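Local coordinates for oxidoreductase, iron/ascorbate family (Shewanella oneidensis, PDB 3ON7), which probably uses iron(II), 2-oxoglutarate and oxygen in oxidative catalysis, with ethylene formation and arginine oxidation as the predicted reactions, at residues D13-F18 / L121-T126; E20-T25 / I212-M217; L218-D223 / E262-D267. One frame throughout, in Å; residues are numbered along the deposited sequence.

Contact 1 (D13-F18 / L121-T126)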
loop_
_atom_site.group_PDB
_atom_site.type_symbol
_atom_site.label_atom_id
_atom_site.label_comp_id
_atom_site.label_asym_id
_atom_site.label_seq_id
_atom_site.Cartn_x
_atom_site.Cartn_y
_atom_site.Cartn_z
ATOM N N ASP B 13 38.873 25.154 7.200
ATOM C CA ASP B 13 38.492 24.162 8.213
ATOM C C ASP B 13 36.991 23.854 8.234
ATOM O O ASP B 13 36.497 23.276 9.189
ATOM C CB ASP B 13 38.990 24.578 9.619
ATOM C CG ASP B 13 38.401 25.919 10.116
ATOM O OD1 ASP B 13 37.775 26.672 9.331
ATOM O OD2 ASP B 13 38.609 26.239 11.311
ATOM N N SER B 14 36.263 24.198 7.177
ATOM C CA SER B 14 34.809 24.081 7.228
ATOM C C SER B 14 34.353 22.617 7.327
ATOM O O SER B 14 33.535 22.259 8.179
ATOM C CB SER B 14 34.173 24.773 6.026
ATOM O OG SER B 14 34.592 24.184 4.811
ATOM N N ALA B 15 34.906 21.771 6.475
ATOM C CA ALA B 15 34.521 20.378 6.449
ATOM C C ALA B 15 34.632 19.771 7.846
ATOM O O ALA B 15 33.659 19.187 8.359
ATOM C CB ALA B 15 35.384 19.607 5.427
ATOM N N LYS B 16 35.805 19.928 8.462
ATOM C CA LYS B 16 36.090 19.337 9.775
ATOM C C LYS B 16 35.105 19.825 10.813
ATOM O O LYS B 16 34.547 19.019 11.565
ATOM C CB LYS B 16 37.534 19.627 10.248
ATOM C CG LYS B 16 37.892 19.002 11.631
ATOM C CD LYS B 16 39.348 19.298 12.060
ATOM N N ARG B 17 34.898 21.138 10.863
ATOM C CA ARG B 17 33.967 21.730 11.850
ATOM C C ARG B 17 32.510 21.342 11.580
ATOM O O ARG B 17 31.726 21.177 12.515
ATOM C CB ARG B 17 34.105 23.255 11.884
ATOM C CG ARG B 17 35.389 23.768 12.571
ATOM C CD ARG B 17 35.698 25.179 12.143
ATOM N NE ARG B 17 34.563 26.073 12.359
ATOM C CZ ARG B 17 34.258 27.114 11.588
ATOM N NH1 ARG B 17 34.995 27.433 10.519
ATOM N NH2 ARG B 17 33.190 27.840 11.883
ATOM N N PHE B 18 32.155 21.187 10.310
ATOM C CA PHE B 18 30.799 20.786 9.931
ATOM C C PHE B 18 30.450 19.365 10.410
ATOM O O PHE B 18 29.377 19.138 10.987
ATOM C CB PHE B 18 30.644 20.903 8.410
ATOM C CG PHE B 18 29.325 20.413 7.889
ATOM C CD1 PHE B 18 28.209 21.220 7.929
ATOM C CD2 PHE B 18 29.207 19.141 7.357
ATOM C CE1 PHE B 18 26.998 20.762 7.446
ATOM C CE2 PHE B 18 28.001 18.683 6.877
ATOM C CZ PHE B 18 26.899 19.492 6.925
ATOM N N LEU B 121 28.419 14.184 2.302
ATOM C CA LEU B 121 28.570 12.801 2.756
ATOM C C LEU B 121 30.037 12.342 2.662
ATOM O O LEU B 121 30.493 11.610 3.523
ATOM C CB LEU B 121 27.666 11.858 1.979
ATOM C CG LEU B 121 26.183 12.017 2.279
ATOM C CD1 LEU B 121 25.371 11.523 1.094
ATOM C CD2 LEU B 121 25.772 11.279 3.584
ATOM N N GLU B 122 30.764 12.763 1.622
ATOM C CA GLU B 122 32.201 12.498 1.551
ATOM C C GLU B 122 32.885 13.072 2.788
ATOM O O GLU B 122 33.734 12.409 3.405
ATOM C CB GLU B 122 32.849 13.125 0.309
ATOM C CG GLU B 122 32.652 12.371 -0.981
ATOM C CD GLU B 122 33.205 13.121 -2.199
ATOM O OE1 GLU B 122 33.841 14.187 -2.033
ATOM O OE2 GLU B 122 32.995 12.632 -3.327
ATOM N N TRP B 123 32.526 14.310 3.136
ATOM C CA TRP B 123 33.066 14.961 4.333
ATOM C C TRP B 123 32.788 14.137 5.578
ATOM O O TRP B 123 33.670 13.934 6.406
ATOM C CB TRP B 123 32.481 16.359 4.524
ATOM C CG TRP B 123 32.984 17.409 3.580
ATOM C CD1 TRP B 123 33.841 17.251 2.526
ATOM C CD2 TRP B 123 32.601 18.773 3.584
ATOM N NE1 TRP B 123 34.038 18.455 1.889
ATOM C CE2 TRP B 123 33.274 19.403 2.512
ATOM C CE3 TRP B 123 31.760 19.535 4.404
ATOM C CZ2 TRP B 123 33.135 20.766 2.241
ATOM C CZ3 TRP B 123 31.612 20.891 4.130
ATOM C CH2 TRP B 123 32.303 21.495 3.061
ATOM N N ILE B 124 31.561 13.650 5.697
ATOM C CA ILE B 124 31.161 12.858 6.858
ATOM C C ILE B 124 31.997 11.589 6.957
ATOM O O ILE B 124 32.451 11.220 8.045
ATOM C CB ILE B 124 29.657 12.535 6.823
ATOM C CG1 ILE B 124 28.833 13.814 7.076
ATOM C CG2 ILE B 124 29.310 11.469 7.851
ATOM C CD1 ILE B 124 27.366 13.683 6.659
ATOM N N GLU B 125 32.231 10.938 5.821
ATOM C CA GLU B 125 33.030 9.714 5.804
ATOM C C GLU B 125 34.481 10.026 6.148
ATOM O O GLU B 125 35.054 9.390 7.030
ATOM C CB GLU B 125 32.930 9.014 4.452
ATOM C CG GLU B 125 33.470 7.566 4.479
ATOM C CD GLU B 125 33.057 6.732 3.274
ATOM O OE1 GLU B 125 32.116 7.126 2.558
ATOM O OE2 GLU B 125 33.680 5.666 3.053
ATOM N N THR B 126 35.057 11.027 5.478
ATOM C CA THR B 126 36.457 11.400 5.667
ATOM C C THR B 126 36.781 11.630 7.148
ATOM O O THR B 126 37.761 11.091 7.645
ATOM C CB THR B 126 36.832 12.676 4.848
ATOM O OG1 THR B 126 36.908 12.361 3.440
ATOM C CG2 THR B 126 38.178 13.301 5.344
#
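Ala15 sets its methyl group on the indole of Trp123. Ala15 CB lies 3.6 Å from the centroid of the five-membered ring of Trp123, a CH-pi contact over one face. Its nearest ring atom is Trp123 CD2, 3.4 Å from Ala15 CB. A chi1 of -73° swings the indole away from its own carbonyl carbon and across to this methyl. Phe18 meets the same indole at its edge. The two rings form an offset edge-to-face pair, with the indole edge toward the phenyl face and the planes at 72°. Phe18 CD2 comes to 3.9 Å from Trp123 CE3. Ser14 flanks the far end of the indole, its OG 3.9 Å from Trp123 CH2. That hydroxyl is hydrogen-bonded to the backbone oxygens of Ala11 and Tyr9, so it only touches the indole. Val19, one turn on from Ala15, also touches Trp123. With a leucine in place of Trp123, the Ala15 methyl would probably lose its aromatic face and Phe18 its edge-on partner. The contact joins helix 14-25 to the end of helix 103-126, whose short segments cross at -75°. Its chemistry is apolar and aromatic, so shape and dispersion hold the helices here.

Contact 2 (E20-T25 / I212-M217)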
loop_
_atom_site.group_PDB
_atom_site.type_symbol
_atom_site.label_atom_id
_atom_site.label_comp_id
_atom_site.label_asym_id
_atom_site.label_seq_id
_atom_site.Cartn_x
_atom_site.Cartn_y
_atom_site.Cartn_z
ATOM N N GLU B 20 31.867 17.735 12.793
ATOM C CA GLU B 20 31.818 17.767 14.252
ATOM C C GLU B 20 30.496 18.359 14.796
ATOM O O GLU B 20 30.002 17.939 15.837
ATOM C CB GLU B 20 33.026 18.538 14.791
ATOM C CG GLU B 20 32.983 18.815 16.276
ATOM C CD GLU B 20 32.913 17.556 17.118
ATOM O OE1 GLU B 20 33.404 16.475 16.662
ATOM O OE2 GLU B 20 32.377 17.670 18.252
ATOM N N SER B 21 29.951 19.358 14.114
ATOM C CA SER B 21 28.651 19.886 14.495
ATOM C C SER B 21 27.555 18.811 14.366
ATOM O O SER B 21 26.630 18.743 15.172
ATOM C CB SER B 21 28.305 21.089 13.619
ATOM O OG SER B 21 26.998 21.541 13.883
ATOM N N LEU B 22 27.665 17.982 13.335
ATOM C CA LEU B 22 26.684 16.925 13.097
ATOM C C LEU B 22 26.789 15.860 14.159
ATOM O O LEU B 22 25.777 15.410 14.678
ATOM C CB LEU B 22 26.862 16.292 11.708
ATOM C CG LEU B 22 26.337 17.056 10.480
ATOM C CD1 LEU B 22 26.777 16.360 9.204
ATOM C CD2 LEU B 22 24.813 17.215 10.485
ATOM N N ARG B 23 28.015 15.447 14.464
ATOM C CA ARG B 23 28.252 14.470 15.527
ATOM C C ARG B 23 27.692 14.967 16.851
ATOM O O ARG B 23 27.050 14.215 17.572
ATOM C CB ARG B 23 29.754 14.183 15.700
ATOM C CG ARG B 23 30.065 13.044 16.672
ATOM C CD ARG B 23 31.483 13.125 17.244
ATOM N NE ARG B 23 31.629 14.279 18.127
ATOM C CZ ARG B 23 31.132 14.360 19.361
ATOM N NH1 ARG B 23 30.464 13.338 19.899
ATOM N NH2 ARG B 23 31.316 15.473 20.069
ATOM N N GLU B 24 27.948 16.228 17.174
ATOM C CA GLU B 24 27.543 16.767 18.476
ATOM C C GLU B 24 26.026 17.009 18.573
ATOM O O GLU B 24 25.422 16.683 19.596
ATOM C CB GLU B 24 28.329 18.050 18.793
ATOM C CG GLU B 24 28.052 18.653 20.170
ATOM C CD GLU B 24 28.311 17.670 21.317
ATOM O OE1 GLU B 24 29.470 17.204 21.448
ATOM O OE2 GLU B 24 27.358 17.371 22.088
ATOM N N THR B 25 25.415 17.573 17.524
ATOM C CA THR B 25 24.023 18.038 17.596
ATOM C C THR B 25 23.068 17.365 16.615
ATOM O O THR B 25 21.868 17.587 16.698
ATOM C CB THR B 25 23.909 19.553 17.289
ATOM O OG1 THR B 25 24.115 19.769 15.882
ATOM C CG2 THR B 25 24.898 20.360 18.099
ATOM N N ILE B 212 21.627 21.162 7.335
ATOM C CA ILE B 212 21.776 19.757 7.020
ATOM C C ILE B 212 21.664 18.949 8.288
ATOM O O ILE B 212 22.302 19.274 9.293
ATOM C CB ILE B 212 23.128 19.484 6.355
ATOM C CG1 ILE B 212 23.223 20.253 5.024
ATOM C CG2 ILE B 212 23.332 17.987 6.105
ATOM C CD1 ILE B 212 24.038 21.493 5.121
ATOM N N ASN B 213 20.862 17.883 8.248
ATOM C CA ASN B 213 20.704 17.041 9.415
ATOM C C ASN B 213 20.784 15.539 9.114
ATOM O O ASN B 213 20.437 15.083 8.024
ATOM C CB ASN B 213 19.441 17.429 10.179
ATOM C CG ASN B 213 18.158 16.995 9.487
ATOM O OD1 ASN B 213 17.662 17.650 8.556
ATOM N ND2 ASN B 213 17.582 15.903 9.974
ATOM N N ILE B 214 21.341 14.814 10.079
ATOM C CA ILE B 214 21.414 13.356 10.100
ATOM C C ILE B 214 20.003 12.806 10.239
ATOM O O ILE B 214 19.206 13.365 10.998
ATOM C CB ILE B 214 22.183 12.887 11.356
ATOM C CG1 ILE B 214 23.611 13.427 11.363
ATOM C CG2 ILE B 214 22.170 11.318 11.506
ATOM C CD1 ILE B 214 24.496 12.988 10.180
ATOM N N GLY B 215 19.708 11.720 9.522
ATOM C CA GLY B 215 18.431 10.993 9.644
ATOM C C GLY B 215 18.639 9.592 10.228
ATOM O O GLY B 215 19.783 9.108 10.321
ATOM N N ASP B 216 17.541 8.941 10.636
ATOM C CA ASP B 216 17.623 7.663 11.360
ATOM C C ASP B 216 18.484 6.609 10.682
ATOM O O ASP B 216 19.190 5.845 11.349
ATOM C CB ASP B 216 16.234 7.062 11.581
ATOM C CG ASP B 216 15.448 7.809 12.617
ATOM O OD1 ASP B 216 16.072 8.659 13.285
ATOM O OD2 ASP B 216 14.224 7.563 12.746
HETATM N N MSE B 217 18.419 6.545 9.362
HETATM C CA MSE B 217 19.207 5.550 8.651
HETATM C C MSE B 217 20.737 5.762 8.726
HETATM O O MSE B 217 21.476 4.785 8.713
HETATM C CB MSE B 217 18.716 5.400 7.225
HETATM C CG MSE B 217 17.441 4.568 7.132
HETATM SE SE MSE B 217 16.756 4.639 5.344
HETATM C CE MSE B 217 15.027 3.834 5.650
#
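Leu22 points from helix 20-25 toward strand 212-214 and lays its two methyls against the strand. Leu22 CD2 sits 3.5 Å from the carbonyl oxygen Ile212 O, a van der Waals approach to the backbone. The same methyl reaches Ile214, with Leu22 CD2 4.1 Å from Ile214 CG1. The other branch meets the end of that isoleucine, Leu22 CD1 lying 4.2 Å from Ile214 CD1. The two side chains cross at a slant, each branch of the leucine matched to a different carbon of the isoleucine. In Ile214, CG1 stands opposite the carbonyl carbon (chi1 -61°), and this turns the longer branch to Leu22. Between Ile212 and Ile214 the strand passes Leu22 CD2 at Asn213 CA, 4.2 Å away.

The helix thus packs on a strand of the main sheet, in keeping with the double-stranded beta-helix core expected of 2-oxoglutarate oxygenases. Asn213 ND2 is hydrogen-bonded to Asp176, which with His174 and His231 may form the iron site; the point they face is vacant. Asn213 ND2 also donates to Ile214 O at 3.2 Å, from above the carbonyl plane.

On the outer side of the helix, Arg23 grips Glu20 side-on, with NE to OE1 and NH2 to OE2, both carboxylate oxygens lying near the guanidinium plane. A weak bond from Arg23 NH2 to Glu24 OE1 extends this salt-bridge network.

Contact 3 (L218-D223 / E262-D267); sequences LQEASD and ERYTAD
Glu220 and Tyr264 touch across this contact and share a partner, Ser261 OG, which three groups grip: Glu220 OE2 and the backbone N atoms of Arg263 and Tyr264. This links the acid to the turn before helix 266-277. The carboxylate stands on helix 216-221, which ends just beyond it in a Schellman motif. Asp223, with positive phi, is the C-prime residue of that motif. Its N bonds to Glu220 O, and Gly224 N bonds to Gln219 O.

Across the contact, Glu220 OE2 lies near the plane of the Tyr264 ring, 3.4 Å from Tyr264 CD2. Glu220 OE2 is 3.8 Å from Tyr264 CE2, so it touches one side of the ring rather than a single atom. The carboxylate and ring planes are 86° apart, almost perpendicular. A bend at chi2 (66°) in Glu220 turns the carboxylate to this edge. The ring hydrogens there carry slight positive charge, so the edge probably suits the negative oxygen. Arg263 CB lies further off, 4.4 Å from Glu220 OE2. The guanidinium of Arg263 is not in contact with the carboxylate.

The 262-267 segment also meets other subunits. Arg263 forms a salt bridge with Asp85 of the second subunit, and Tyr264 packs on Lys87 of that subunit. Asp267 OD2 is hydrogen-bonded to the backbone N of Arg63 of the third subunit. Just past the end of helix 216-221, Ser222 N and Ser222 OG both reach back to Leu218 O, the OG at 2.7 Å.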
loop_
_atom_site.group_PDB
_atom_site.type_symbol
_atom_site.label_atom_id
_atom_site.label_comp_id
_atom_site.label_asym_id
_atom_site.label_seq_id
_atom_site.Cartn_x
_atom_site.Cartn_y
_atom_site.Cartn_z
ATOM N N LEU B 218 21.206 7.001 8.847
ATOM C CA LEU B 218 22.649 7.264 9.061
ATOM C C LEU B 218 23.046 7.059 10.523
ATOM O O LEU B 218 24.189 6.650 10.809
ATOM C CB LEU B 218 23.061 8.682 8.578
ATOM C CG LEU B 218 24.557 9.018 8.576
ATOM C CD1 LEU B 218 25.381 7.941 7.874
ATOM C CD2 LEU B 218 24.818 10.391 7.907
ATOM N N GLN B 219 22.114 7.331 11.442
ATOM C CA GLN B 219 22.325 6.965 12.838
ATOM C C GLN B 219 22.559 5.466 12.943
ATOM O O GLN B 219 23.515 5.017 13.597
ATOM C CB GLN B 219 21.172 7.393 13.735
ATOM C CG GLN B 219 21.429 7.110 15.210
ATOM C CD GLN B 219 20.319 7.588 16.145
ATOM O OE1 GLN B 219 19.986 8.761 16.190
ATOM N NE2 GLN B 219 19.789 6.673 16.939
ATOM N N GLU B 220 21.696 4.693 12.287
ATOM C CA GLU B 220 21.820 3.241 12.281
ATOM C C GLU B 220 23.112 2.799 11.602
ATOM O O GLU B 220 23.784 1.911 12.107
ATOM C CB GLU B 220 20.624 2.607 11.565
ATOM C CG GLU B 220 20.659 1.086 11.487
ATOM C CD GLU B 220 20.548 0.400 12.842
ATOM O OE1 GLU B 220 20.106 1.017 13.841
ATOM O OE2 GLU B 220 20.888 -0.781 12.901
ATOM N N ALA B 221 23.453 3.409 10.457
ATOM C CA ALA B 221 24.652 3.007 9.719
ATOM C C ALA B 221 25.940 3.280 10.490
ATOM O O ALA B 221 26.920 2.555 10.332
ATOM C CB ALA B 221 24.709 3.672 8.360
ATOM N N SER B 222 25.920 4.301 11.335
ATOM C CA SER B 222 27.096 4.745 12.071
ATOM C C SER B 222 27.037 4.335 13.532
ATOM O O SER B 222 27.787 4.867 14.351
ATOM C CB SER B 222 27.192 6.267 12.002
ATOM O OG SER B 222 26.115 6.848 12.711
ATOM N N ASP B 223 26.159 3.386 13.854
ATOM C CA ASP B 223 26.004 2.885 15.213
ATOM C C ASP B 223 25.893 4.001 16.251
ATOM O O ASP B 223 26.563 3.967 17.276
ATOM C CB ASP B 223 27.164 1.943 15.580
ATOM C CG ASP B 223 26.867 1.103 16.825
ATOM O OD1 ASP B 223 25.711 0.631 16.968
ATOM O OD2 ASP B 223 27.789 0.917 17.653
ATOM N N GLU B 262 24.206 -4.843 10.754
ATOM C CA GLU B 262 23.977 -6.272 10.866
ATOM C C GLU B 262 22.486 -6.591 10.968
ATOM O O GLU B 262 22.098 -7.734 10.723
ATOM C CB GLU B 262 24.705 -6.875 12.097
ATOM C CG GLU B 262 26.248 -6.792 12.047
ATOM C CD GLU B 262 26.979 -8.028 12.605
ATOM O OE1 GLU B 262 26.412 -8.770 13.451
ATOM O OE2 GLU B 262 28.143 -8.242 12.182
ATOM N N ARG B 263 21.675 -5.593 11.334
ATOM C CA ARG B 263 20.251 -5.782 11.649
ATOM C C ARG B 263 19.288 -5.350 10.552
ATOM O O ARG B 263 18.207 -5.921 10.435
ATOM C CB ARG B 263 19.878 -5.025 12.929
ATOM C CG ARG B 263 20.501 -5.572 14.212
ATOM C CD ARG B 263 20.223 -4.648 15.424
ATOM N NE ARG B 263 18.790 -4.368 15.612
ATOM C CZ ARG B 263 18.264 -3.707 16.650
ATOM N NH1 ARG B 263 19.042 -3.246 17.636
ATOM N NH2 ARG B 263 16.942 -3.513 16.710
ATOM N N TYR B 264 19.671 -4.349 9.762
ATOM C CA TYR B 264 18.786 -3.793 8.758
ATOM C C TYR B 264 19.416 -3.433 7.418
ATOM O O TYR B 264 20.537 -2.944 7.345
ATOM C CB TYR B 264 18.171 -2.486 9.279
ATOM C CG TYR B 264 17.417 -2.546 10.590
ATOM C CD1 TYR B 264 16.088 -2.960 10.632
ATOM C CD2 TYR B 264 18.000 -2.101 11.772
ATOM C CE1 TYR B 264 15.377 -2.959 11.834
ATOM C CE2 TYR B 264 17.303 -2.086 12.963
ATOM C CZ TYR B 264 15.989 -2.520 12.993
ATOM O OH TYR B 264 15.294 -2.535 14.181
ATOM N N THR B 265 18.632 -3.617 6.363
ATOM C CA THR B 265 18.783 -2.852 5.134
ATOM C C THR B 265 17.855 -1.631 5.231
ATOM O O THR B 265 17.034 -1.530 6.150
ATOM C CB THR B 265 18.357 -3.668 3.923
ATOM O OG1 THR B 265 17.000 -4.066 4.106
ATOM C CG2 THR B 265 19.234 -4.900 3.754
ATOM N N ALA B 266 17.968 -0.700 4.294
ATOM C CA ALA B 266 17.109 0.497 4.337
ATOM C C ALA B 266 15.643 0.060 4.175
ATOM O O ALA B 266 14.745 0.552 4.870
ATOM C CB ALA B 266 17.504 1.492 3.264
ATOM N N ASP B 267 15.427 -0.889 3.273
ATOM C CA ASP B 267 14.113 -1.458 3.037
ATOM C C ASP B 267 13.545 -2.146 4.293
ATOM O O ASP B 267 12.416 -1.902 4.663
ATOM C CB ASP B 267 14.207 -2.453 1.874
ATOM C CG ASP B 267 12.841 -2.851 1.317
ATOM O OD1 ASP B 267 12.086 -1.987 0.831
ATOM O OD2 ASP B 267 12.537 -4.053 1.351
#

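Contact 2 is the buried one; contacts 1 and 3 are partly buried and lie further from the centre of the chain. Contacts 1 and 2 share helix 14-25. They touch where Ile124 CD1 meets Leu22 CD1 and where Phe18 CZ meets Ile212 CB, which makes one apolar layer. Contacts 2 and 3 share helix 216-221, and Met217 CE packs 3.4 Å from Ala266 O, which ties contact 2 to segment 262-267. The chemistry changes along this path. Contact 1 is aromatic and joins two helices. Contact 2 is aliphatic and sets a helix on the main sheet. Contact 3 places a carboxylate at a ring edge, in a region that also meets other subunits.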